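Local coordinates for protein sulfhydryl oxidase 1 (PDB 3LLK) that catalyses disulfide formation in thiol substrates with an FAD cofactor, passing the electrons to oxygen, at residues 24-28 with 90-96; 69-73 with 85-90; 171-175 with 191-195. All coordinates share one frame; numbering follows the deposited sequence.

Contact 1: 24-28 with 90-96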
loop_
_atom_site.group_PDB
_atom_site.type_symbol
_atom_site.label_atom_id
_atom_site.label_comp_id
_atom_site.label_asym_id
_atom_site.label_seq_id
_atom_site.Cartn_x
_atom_site.Cartn_y
_atom_site.Cartn_z
ATOM N N HIS A 24 0.601 -3.631 10.779
ATOM C CA HIS A 24 1.200 -3.506 12.106
ATOM C C HIS A 24 2.097 -2.263 12.203
ATOM O O HIS A 24 1.996 -1.471 13.140
ATOM C CB HIS A 24 2.038 -4.744 12.414
ATOM C CG HIS A 24 2.743 -4.678 13.734
ATOM N ND1 HIS A 24 2.072 -4.689 14.937
ATOM C CD2 HIS A 24 4.057 -4.564 14.036
ATOM C CE1 HIS A 24 2.943 -4.586 15.926
ATOM N NE2 HIS A 24 4.155 -4.507 15.405
ATOM N N TYR A 25 2.976 -2.118 11.224
ATOM C CA TYR A 25 3.916 -1.011 11.177
ATOM C C TYR A 25 3.192 0.328 11.069
ATOM O O TYR A 25 3.579 1.313 11.694
ATOM C CB TYR A 25 4.855 -1.197 9.988
ATOM C CG TYR A 25 6.124 -0.403 10.085
ATOM C CD1 TYR A 25 7.268 -0.954 10.657
ATOM C CD2 TYR A 25 6.189 0.905 9.609
ATOM C CE1 TYR A 25 8.447 -0.222 10.751
ATOM C CE2 TYR A 25 7.367 1.646 9.700
ATOM C CZ TYR A 25 8.487 1.074 10.270
ATOM O OH TYR A 25 9.654 1.791 10.358
ATOM N N ILE A 26 2.137 0.360 10.272
ATOM C CA ILE A 26 1.360 1.579 10.102
ATOM C C ILE A 26 0.754 2.048 11.424
ATOM O O ILE A 26 0.976 3.183 11.859
ATOM C CB ILE A 26 0.215 1.366 9.065
ATOM C CG1 ILE A 26 0.802 1.323 7.654
ATOM C CG2 ILE A 26 -0.825 2.458 9.193
ATOM C CD1 ILE A 26 -0.149 0.788 6.582
ATOM N N LEU A 27 0.004 1.158 12.068
ATOM C CA LEU A 27 -0.676 1.478 13.312
ATOM C C LEU A 27 0.205 1.715 14.537
ATOM O O LEU A 27 -0.088 2.597 15.335
ATOM C CB LEU A 27 -1.702 0.383 13.630
ATOM C CG LEU A 27 -2.812 0.147 12.589
ATOM C CD1 LEU A 27 -3.498 -1.188 12.873
ATOM C CD2 LEU A 27 -3.824 1.283 12.617
ATOM N N ARG A 28 1.270 0.933 14.685
ATOM C CA ARG A 28 2.160 1.047 15.836
ATOM C C ARG A 28 3.358 1.978 15.644
ATOM O O ARG A 28 3.850 2.567 16.615
ATOM C CB ARG A 28 2.684 -0.343 16.237
ATOM C CG ARG A 28 1.611 -1.357 16.610
ATOM C CD ARG A 28 0.946 -0.975 17.910
ATOM N NE ARG A 28 0.136 -2.055 18.465
ATOM C CZ ARG A 28 -0.526 -1.961 19.615
ATOM N NH1 ARG A 28 -0.474 -0.839 20.324
ATOM N NH2 ARG A 28 -1.230 -2.988 20.068
ATOM N N LEU A 90 -6.049 -0.089 20.288
ATOM C CA LEU A 90 -5.400 -1.170 19.550
ATOM C C LEU A 90 -5.151 -2.333 20.513
ATOM O O LEU A 90 -5.441 -3.485 20.191
ATOM C CB LEU A 90 -4.060 -0.703 18.965
ATOM C CG LEU A 90 -4.058 0.427 17.928
ATOM C CD1 LEU A 90 -2.629 0.751 17.536
ATOM C CD2 LEU A 90 -4.860 0.016 16.700
ATOM N N ASP A 91 -4.617 -2.022 21.694
ATOM C CA ASP A 91 -4.325 -3.046 22.699
ATOM C C ASP A 91 -5.605 -3.766 23.117
ATOM O O ASP A 91 -5.618 -4.987 23.232
ATOM C CB ASP A 91 -3.663 -2.437 23.946
ATOM C CG ASP A 91 -2.332 -1.756 23.642
ATOM O OD1 ASP A 91 -1.716 -2.056 22.594
ATOM O OD2 ASP A 91 -1.894 -0.924 24.472
ATOM N N ASP A 92 -6.679 -3.005 23.332
ATOM C CA ASP A 92 -7.959 -3.585 23.735
ATOM C C ASP A 92 -8.498 -4.542 22.688
ATOM O O ASP A 92 -9.176 -5.521 23.016
ATOM C CB ASP A 92 -9.000 -2.496 23.983
ATOM C CG ASP A 92 -8.767 -1.756 25.281
ATOM O OD1 ASP A 92 -7.864 -2.167 26.043
ATOM O OD2 ASP A 92 -9.492 -0.773 25.535
ATOM N N ARG A 93 -8.186 -4.256 21.430
ATOM C CA ARG A 93 -8.644 -5.083 20.331
ATOM C C ARG A 93 -7.624 -6.157 19.958
ATOM O O ARG A 93 -7.715 -6.779 18.903
ATOM C CB ARG A 93 -9.001 -4.181 19.152
ATOM C CG ARG A 93 -10.203 -3.308 19.501
ATOM C CD ARG A 93 -10.464 -2.160 18.533
ATOM N NE ARG A 93 -11.662 -1.425 18.937
ATOM C CZ ARG A 93 -11.774 -0.704 20.056
ATOM N NH1 ARG A 93 -10.752 -0.599 20.897
ATOM N NH2 ARG A 93 -12.926 -0.111 20.350
ATOM N N LYS A 94 -6.660 -6.365 20.851
ATOM C CA LYS A 94 -5.622 -7.382 20.690
ATOM C C LYS A 94 -4.889 -7.394 19.343
ATOM O O LYS A 94 -4.675 -8.466 18.765
ATOM C CB LYS A 94 -6.240 -8.773 20.939
ATOM C CG LYS A 94 -7.058 -8.871 22.223
ATOM C CD LYS A 94 -7.526 -10.298 22.516
ATOM C CE LYS A 94 -6.341 -11.224 22.799
ATOM N NZ LYS A 94 -6.756 -12.547 23.360
ATOM N N GLU A 95 -4.471 -6.229 18.850
ATOM C CA GLU A 95 -3.784 -6.196 17.557
ATOM C C GLU A 95 -2.513 -7.028 17.548
ATOM O O GLU A 95 -2.115 -7.545 16.503
ATOM C CB GLU A 95 -3.464 -4.755 17.133
ATOM C CG GLU A 95 -2.192 -4.145 17.689
ATOM C CD GLU A 95 -0.930 -4.642 17.007
ATOM O OE1 GLU A 95 -0.866 -4.662 15.757
ATOM O OE2 GLU A 95 0.013 -5.005 17.735
ATOM N N GLY A 96 -1.874 -7.146 18.708
ATOM C CA GLY A 96 -0.659 -7.933 18.804
ATOM C C GLY A 96 -0.944 -9.408 18.568
ATOM O O GLY A 96 -0.167 -10.108 17.922
#
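Arg28 reaches out from helix 16-30 to two acidic residues at the C-terminal end of helix 83-92 and just beyond it. Its CB lies over one face of the His24 ring, toward the rim, and CG runs on toward Glu95 OE2. A bend at chi2 (-69°) then brings Arg28 CD to 4.0 Å from CD1 of Leu90. Arg28 NE gives a hydrogen bond of 3.0 Å to OE2 of Glu95, met from above the carboxylate plane, which stands almost perpendicular to the guanidinium. Leu90 CB packs over one guanidinium face, toward its rim. At the tip, Arg28 NH1 makes a bent bond of 2.9 Å to OD1 of Asp91, on the syn side but tilted out of the carboxylate plane; the position of NH2, which also faces OD1, is less certain. Glu95 OE1 receives a nearly straight bond (164°) from ND1 of His24, 3.1 Å away in the ring plane. Glu95 is thus gripped from two successive turns of one helix. Leu27 CB meets Leu90 CD1 at 4.0 Å. Asp91 has a second partner in Lys87. The whole is a salt-bridge network, extended by a His-carboxylate bond, built across the Schellman motif in which Lys94, at positive phi, ends helix 83-92.

Contact 2: 69-73 with 85-90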
loop_
_atom_site.group_PDB
_atom_site.type_symbol
_atom_site.label_atom_id
_atom_site.label_comp_id
_atom_site.label_asym_id
_atom_site.label_seq_id
_atom_site.Cartn_x
_atom_site.Cartn_y
_atom_site.Cartn_z
ATOM N N VAL A 69 -11.609 -1.267 14.747
ATOM C CA VAL A 69 -10.823 -0.040 14.863
ATOM C C VAL A 69 -11.523 1.067 14.085
ATOM O O VAL A 69 -11.620 2.195 14.555
ATOM C CB VAL A 69 -9.393 -0.220 14.306
ATOM C CG1 VAL A 69 -8.665 1.109 14.320
ATOM C CG2 VAL A 69 -8.628 -1.249 15.154
ATOM N N ASN A 70 -12.023 0.727 12.901
ATOM C CA ASN A 70 -12.726 1.683 12.056
ATOM C C ASN A 70 -13.900 2.292 12.828
ATOM O O ASN A 70 -14.067 3.515 12.861
ATOM C CB ASN A 70 -13.249 0.993 10.794
ATOM C CG ASN A 70 -13.757 1.978 9.759
ATOM O OD1 ASN A 70 -14.659 1.668 8.982
ATOM N ND2 ASN A 70 -13.171 3.165 9.733
ATOM N N GLU A 71 -14.706 1.432 13.450
ATOM C CA GLU A 71 -15.870 1.882 14.213
ATOM C C GLU A 71 -15.487 2.705 15.442
ATOM O O GLU A 71 -16.163 3.678 15.785
ATOM C CB GLU A 71 -16.728 0.680 14.628
ATOM C CG GLU A 71 -17.469 0.045 13.465
ATOM C CD GLU A 71 -18.176 1.080 12.599
ATOM O OE1 GLU A 71 -18.919 1.920 13.153
ATOM O OE2 GLU A 71 -17.996 1.056 11.362
ATOM N N TRP A 72 -14.399 2.322 16.101
ATOM C CA TRP A 72 -13.944 3.073 17.263
ATOM C C TRP A 72 -13.598 4.502 16.829
ATOM O O TRP A 72 -13.938 5.468 17.512
ATOM C CB TRP A 72 -12.707 2.423 17.874
ATOM C CG TRP A 72 -12.201 3.163 19.069
ATOM C CD1 TRP A 72 -12.655 3.057 20.354
ATOM C CD2 TRP A 72 -11.158 4.148 19.090
ATOM N NE1 TRP A 72 -11.956 3.909 21.175
ATOM C CE2 TRP A 72 -11.032 4.594 20.425
ATOM C CE3 TRP A 72 -10.319 4.698 18.111
ATOM C CZ2 TRP A 72 -10.099 5.567 20.809
ATOM C CZ3 TRP A 72 -9.389 5.668 18.492
ATOM C CH2 TRP A 72 -9.288 6.091 19.830
ATOM N N LEU A 73 -12.910 4.623 15.697
ATOM C CA LEU A 73 -12.521 5.929 15.166
ATOM C C LEU A 73 -13.746 6.767 14.823
ATOM O O LEU A 73 -13.803 7.957 15.146
ATOM C CB LEU A 73 -11.661 5.770 13.908
ATOM C CG LEU A 73 -10.201 5.367 14.108
ATOM C CD1 LEU A 73 -9.546 5.082 12.759
ATOM C CD2 LEU A 73 -9.472 6.492 14.830
ATOM N N PHE A 85 -4.191 7.252 23.484
ATOM C CA PHE A 85 -5.583 6.826 23.526
ATOM C C PHE A 85 -5.863 5.834 22.389
ATOM O O PHE A 85 -6.625 4.886 22.556
ATOM C CB PHE A 85 -6.487 8.055 23.399
ATOM C CG PHE A 85 -7.933 7.784 23.695
ATOM C CD1 PHE A 85 -8.304 7.066 24.830
ATOM C CD2 PHE A 85 -8.929 8.271 22.856
ATOM C CE1 PHE A 85 -9.652 6.838 25.129
ATOM C CE2 PHE A 85 -10.280 8.050 23.146
ATOM C CZ PHE A 85 -10.641 7.334 24.281
ATOM N N PHE A 86 -5.248 6.066 21.232
ATOM C CA PHE A 86 -5.404 5.179 20.080
ATOM C C PHE A 86 -4.681 3.854 20.365
ATOM O O PHE A 86 -5.152 2.789 19.979
ATOM C CB PHE A 86 -4.810 5.842 18.833
ATOM C CG PHE A 86 -4.993 5.049 17.552
ATOM C CD1 PHE A 86 -6.258 4.842 17.019
ATOM C CD2 PHE A 86 -3.886 4.570 16.852
ATOM C CE1 PHE A 86 -6.428 4.173 15.796
ATOM C CE2 PHE A 86 -4.038 3.900 15.628
ATOM C CZ PHE A 86 -5.315 3.705 15.099
ATOM N N LYS A 87 -3.535 3.926 21.042
ATOM C CA LYS A 87 -2.759 2.728 21.381
ATOM C C LYS A 87 -3.567 1.816 22.301
ATOM O O LYS A 87 -3.501 0.583 22.199
ATOM C CB LYS A 87 -1.454 3.102 22.087
ATOM C CG LYS A 87 -0.700 1.910 22.678
ATOM C CD LYS A 87 0.619 2.337 23.298
ATOM C CE LYS A 87 1.312 1.172 23.968
ATOM N NZ LYS A 87 0.463 0.615 25.064
ATOM N N THR A 88 -4.305 2.435 23.218
ATOM C CA THR A 88 -5.133 1.692 24.151
ATOM C C THR A 88 -6.230 0.957 23.386
ATOM O O THR A 88 -6.557 -0.183 23.716
ATOM C CB THR A 88 -5.748 2.631 25.206
ATOM O OG1 THR A 88 -4.693 3.216 25.983
ATOM C CG2 THR A 88 -6.681 1.871 26.134
ATOM N N ALA A 89 -6.780 1.602 22.356
ATOM C CA ALA A 89 -7.830 0.997 21.544
ATOM C C ALA A 89 -7.287 -0.205 20.762
ATOM O O ALA A 89 -7.982 -1.208 20.583
ATOM C CB ALA A 89 -8.418 2.035 20.583
ATOM N N LEU A 90 -6.049 -0.089 20.288
ATOM C CA LEU A 90 -5.400 -1.170 19.550
ATOM C C LEU A 90 -5.151 -2.333 20.513
ATOM O O LEU A 90 -5.441 -3.485 20.191
ATOM C CB LEU A 90 -4.060 -0.703 18.965
ATOM C CG LEU A 90 -4.058 0.427 17.928
ATOM C CD1 LEU A 90 -2.629 0.751 17.536
ATOM C CD2 LEU A 90 -4.860 0.016 16.700
#
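Trp72 lays one face of its indole on the methyl of Ala89, a CH-pi contact in which Ala89 CB sits 3.8 Å from the centroid of the six-membered ring of Trp72, almost on its normal. The benzo rim of the same indole meets two phenylalanines of helix 83-92. Trp72 CZ2 comes over the face of the Phe85 ring, 3.4 Å from Phe85 CE2, and the two planes are oblique, at 58°. Trp72 CZ3 instead approaches the edge of Phe86, lying near that ring's plane at 3.6 Å from Phe86 CD1. With CG of Trp72 opposite its backbone N (chi1 180°), the indole is carried toward the facing helix. Phe86 also points its CE1 into an aliphatic pair one turn apart: Leu73 CD2 is 3.9 Å away and Val69 CG1 4.1 Å. Val69 uses its other branch, CG2, to touch CD2 of Leu90 at 4.3 Å.

Further out, Arg93 lies against both Val69 and Trp72, while Leu27 of helix 16-30 packs on Phe86 and Leu90. Leu73 also rests on Val49 of helix 39-55. The short segments run roughly antiparallel, at 144°, their axes 11.0 Å apart at closest approach. This is an apolar interface between consecutive, roughly antiparallel helices, 60-75 and 83-92, joined through strand 80-82 in the largely helical N-terminal part of the fragment.

Contact 3: 171-175 with 191-195. With FAD (flavin-adenine dinucleotide), chain D.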
loop_
_atom_site.group_PDB
_atom_site.type_symbol
_atom_site.label_atom_id
_atom_site.label_comp_id
_atom_site.label_asym_id
_atom_site.label_seq_id
_atom_site.Cartn_x
_atom_site.Cartn_y
_atom_site.Cartn_z
ATOM N N PHE A 171 6.090 11.078 -4.345
ATOM C CA PHE A 171 4.751 10.567 -4.621
ATOM C C PHE A 171 3.741 11.697 -4.798
ATOM O O PHE A 171 2.892 11.655 -5.693
ATOM C CB PHE A 171 4.301 9.629 -3.491
ATOM C CG PHE A 171 2.949 9.014 -3.717
ATOM C CD1 PHE A 171 1.792 9.677 -3.323
ATOM C CD2 PHE A 171 2.830 7.777 -4.349
ATOM C CE1 PHE A 171 0.538 9.120 -3.551
ATOM C CE2 PHE A 171 1.582 7.212 -4.584
ATOM C CZ PHE A 171 0.431 7.886 -4.184
ATOM N N GLU A 172 3.832 12.712 -3.949
ATOM C CA GLU A 172 2.911 13.842 -4.032
ATOM C C GLU A 172 3.140 14.636 -5.323
ATOM O O GLU A 172 2.215 15.249 -5.863
ATOM C CB GLU A 172 3.096 14.748 -2.809
ATOM C CG GLU A 172 2.296 16.042 -2.829
ATOM C CD GLU A 172 0.800 15.819 -2.917
ATOM O OE1 GLU A 172 0.336 14.686 -2.664
ATOM O OE2 GLU A 172 0.079 16.790 -3.227
ATOM N N GLN A 173 4.375 14.615 -5.814
ATOM C CA GLN A 173 4.708 15.336 -7.036
ATOM C C GLN A 173 3.878 14.777 -8.187
ATOM O O GLN A 173 3.357 15.525 -9.019
ATOM C CB GLN A 173 6.208 15.198 -7.340
ATOM C CG GLN A 173 7.104 15.728 -6.222
ATOM C CD GLN A 173 8.563 15.306 -6.361
ATOM O OE1 GLN A 173 8.865 14.232 -6.882
ATOM N NE2 GLN A 173 9.470 16.141 -5.864
ATOM N N MET A 174 3.744 13.455 -8.209
ATOM C CA MET A 174 2.991 12.784 -9.251
ATOM C C MET A 174 1.491 13.036 -9.117
ATOM O O MET A 174 0.823 13.364 -10.098
ATOM C CB MET A 174 3.289 11.276 -9.222
ATOM C CG MET A 174 4.786 10.931 -9.291
ATOM S SD MET A 174 5.165 9.196 -9.658
ATOM C CE MET A 174 5.016 8.429 -8.019
ATOM N N ALA A 175 0.969 12.904 -7.900
ATOM C CA ALA A 175 -0.456 13.099 -7.650
ATOM C C ALA A 175 -1.013 14.412 -8.203
ATOM O O ALA A 175 -1.926 14.407 -9.030
ATOM C CB ALA A 175 -0.740 13.005 -6.152
ATOM N N TRP A 191 -2.972 4.114 -12.705
ATOM C CA TRP A 191 -2.274 5.325 -12.290
ATOM C C TRP A 191 -1.201 5.006 -11.256
ATOM O O TRP A 191 -0.080 5.517 -11.329
ATOM C CB TRP A 191 -3.236 6.352 -11.679
ATOM C CG TRP A 191 -2.520 7.636 -11.348
ATOM C CD1 TRP A 191 -2.313 8.695 -12.186
ATOM C CD2 TRP A 191 -1.805 7.940 -10.140
ATOM N NE1 TRP A 191 -1.510 9.632 -11.586
ATOM C CE2 TRP A 191 -1.183 9.198 -10.329
ATOM C CE3 TRP A 191 -1.624 7.273 -8.922
ATOM C CZ2 TRP A 191 -0.395 9.802 -9.345
ATOM C CZ3 TRP A 191 -0.838 7.874 -7.938
ATOM C CH2 TRP A 191 -0.234 9.130 -8.161
ATOM N N LEU A 192 -1.554 4.181 -10.277
ATOM C CA LEU A 192 -0.609 3.824 -9.218
ATOM C C LEU A 192 0.511 2.969 -9.794
ATOM O O LEU A 192 1.677 3.113 -9.424
ATOM C CB LEU A 192 -1.318 3.050 -8.104
ATOM C CG LEU A 192 -0.518 2.870 -6.807
ATOM C CD1 LEU A 192 -0.134 4.221 -6.239
ATOM C CD2 LEU A 192 -1.350 2.077 -5.804
ATOM N N TRP A 193 0.140 2.075 -10.702
ATOM C CA TRP A 193 1.092 1.188 -11.347
ATOM C C TRP A 193 2.158 1.967 -12.107
ATOM O O TRP A 193 3.359 1.761 -11.898
ATOM C CB TRP A 193 0.354 0.254 -12.306
ATOM C CG TRP A 193 1.220 -0.340 -13.379
ATOM C CD1 TRP A 193 2.155 -1.324 -13.234
ATOM C CD2 TRP A 193 1.231 0.025 -14.766
ATOM N NE1 TRP A 193 2.745 -1.598 -14.444
ATOM C CE2 TRP A 193 2.199 -0.784 -15.402
ATOM C CE3 TRP A 193 0.518 0.957 -15.530
ATOM C CZ2 TRP A 193 2.476 -0.688 -16.775
ATOM C CZ3 TRP A 193 0.792 1.054 -16.898
ATOM C CH2 TRP A 193 1.766 0.235 -17.503
ATOM N N SER A 194 1.724 2.861 -12.993
ATOM C CA SER A 194 2.675 3.638 -13.779
ATOM C C SER A 194 3.435 4.629 -12.911
ATOM O O SER A 194 4.603 4.903 -13.167
ATOM C CB SER A 194 1.971 4.362 -14.937
ATOM O OG SER A 194 1.052 5.320 -14.471
ATOM N N SER A 195 2.783 5.170 -11.886
ATOM C CA SER A 195 3.464 6.108 -10.999
ATOM C C SER A 195 4.577 5.365 -10.254
ATOM O O SER A 195 5.656 5.905 -10.018
ATOM C CB SER A 195 2.481 6.727 -9.998
ATOM O OG SER A 195 1.634 7.694 -10.616
HETATM P PA FAD D . 9.231 -1.743 -4.213
HETATM O O1A FAD D . 8.994 -1.431 -2.776
HETATM O O2A FAD D . 9.413 -0.695 -5.253
HETATM O O5B FAD D . 8.128 -2.719 -4.752
HETATM C C5B FAD D . 7.326 -3.595 -3.958
HETATM C C4B FAD D . 7.057 -4.730 -4.911
HETATM O O4B FAD D . 5.844 -4.349 -5.614
HETATM C C3B FAD D . 8.050 -5.448 -5.850
HETATM O O3B FAD D . 8.888 -6.431 -5.244
HETATM C C2B FAD D . 7.130 -5.898 -6.892
HETATM O O2B FAD D . 6.550 -7.148 -6.682
HETATM C C1B FAD D . 6.003 -4.855 -6.944
HETATM N N9A FAD D . 6.090 -3.762 -7.861
HETATM C C8A FAD D . 7.189 -3.088 -8.457
HETATM N N7A FAD D . 6.898 -2.144 -9.290
HETATM C C5A FAD D . 5.510 -2.172 -9.282
HETATM C C6A FAD D . 4.592 -1.407 -10.026
HETATM N N6A FAD D . 4.958 -0.490 -10.932
HETATM N N1A FAD D . 3.235 -1.621 -9.878
HETATM C C2A FAD D . 2.722 -2.602 -9.084
HETATM N N3A FAD D . 3.630 -3.371 -8.341
HETATM C C4A FAD D . 5.028 -3.105 -8.482
HETATM N N1 FAD D . 12.614 5.696 -1.966
HETATM C C2 FAD D . 13.651 6.551 -2.271
HETATM O O2 FAD D . 14.798 6.155 -2.005
HETATM N N3 FAD D . 13.178 7.717 -2.860
HETATM C C4 FAD D . 11.838 8.077 -3.148
HETATM O O4 FAD D . 11.576 9.218 -3.655
HETATM C C4X FAD D . 10.875 7.152 -2.800
HETATM N N5 FAD D . 9.484 7.460 -2.950
HETATM C C5X FAD D . 8.433 6.612 -2.509
HETATM C C6 FAD D . 7.109 7.082 -2.608
HETATM C C7 FAD D . 6.061 6.216 -2.187
HETATM C C7M FAD D . 4.652 6.795 -2.321
HETATM C C8 FAD D . 6.332 4.910 -1.681
HETATM C C8M FAD D . 5.365 3.837 -1.221
HETATM C C9 FAD D . 7.658 4.494 -1.566
HETATM C C9A FAD D . 8.776 5.299 -1.912
HETATM N N10 FAD D . 10.245 5.069 -1.896
HETATM C C10 FAD D . 11.276 5.921 -2.192
HETATM C "C1'" FAD D . 10.645 3.723 -1.633
HETATM C "C2'" FAD D . 10.812 2.784 -2.789
HETATM O "O2'" FAD D . 9.790 3.020 -3.789
HETATM C "C3'" FAD D . 10.829 1.312 -2.509
HETATM O "O3'" FAD D . 9.662 0.942 -1.787
HETATM C "C4'" FAD D . 12.058 0.667 -1.891
HETATM O "O4'" FAD D . 13.278 1.216 -2.472
HETATM C "C5'" FAD D . 12.118 -0.798 -1.835
HETATM O "O5'" FAD D . 12.183 -1.261 -3.186
HETATM P P FAD D . 11.900 -2.717 -3.644
HETATM O O1P FAD D . 12.908 -2.937 -4.681
HETATM O O2P FAD D . 11.915 -3.695 -2.524
HETATM O O3P FAD D . 10.435 -2.785 -4.309
#
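Trp191 turns the edge of its indole toward the face of Phe171 in an offset edge-to-face pair: the planes stand at 85°, the centroids of the Phe171 ring and the indole six-membered ring are 5.8 Å apart, and CZ3 of Trp191 lies 4.0 Å from CZ of Phe171. The indole edge continues along the facing helix, where Trp191 CZ2 comes 4.0 Å from Met174 CB and 3.7 Å from the backbone N of Ala175. Its NE1 is hydrogen-bonded to Ser178, farther along that helix. Over one face of the indole sits the hydroxyl of Ser195, fixed there by a bond of 2.9 Å from its OG to the carbonyl O of Trp191; the backbone N of Ser195 reaches that oxygen from the opposite face of the carbonyl plane. Met174 bends at its last torsion (chi3 -83°), which brings CE to 3.6 Å from Ser195 CB. At the edge of the Phe171 ring, near its plane, Leu192 CD1 approaches CE2 at 3.8 Å.

Phe171 also lies beside the dimethylbenzene end of the flavin. At the adenine, the amine N6A of FAD donates to the carbonyl O of Trp193, 2.9 Å away. His196 and Asn200 of helix 185-203 bond the cofactor too, so this helix pair forms part of the helical-bundle FAD pocket of the Erv/ALR-type sulfhydryl oxidase domain.

How the contacts relate
Contacts 1 and 2 are neighbours, their centres 9 Å apart, and both use helix 83-92, with Leu90 common to the two. Along the chain, contact 2 is nested inside the loop that contact 1 closes. Helix 83-92 lies against both 16-30 and 60-75, and Arg28 of contact 1 touches Lys87 of contact 2. Contact 3 follows later in sequence, on the opposite side of the chain's centre, about 29 Å from contact 1 and 30 Å from contact 2 between centres. It belongs to the Erv/ALR-type part of the chain, which binds FAD. This separation is consistent with QSOX holding a pseudo-dimer of a functional and a degenerate oxidase domain.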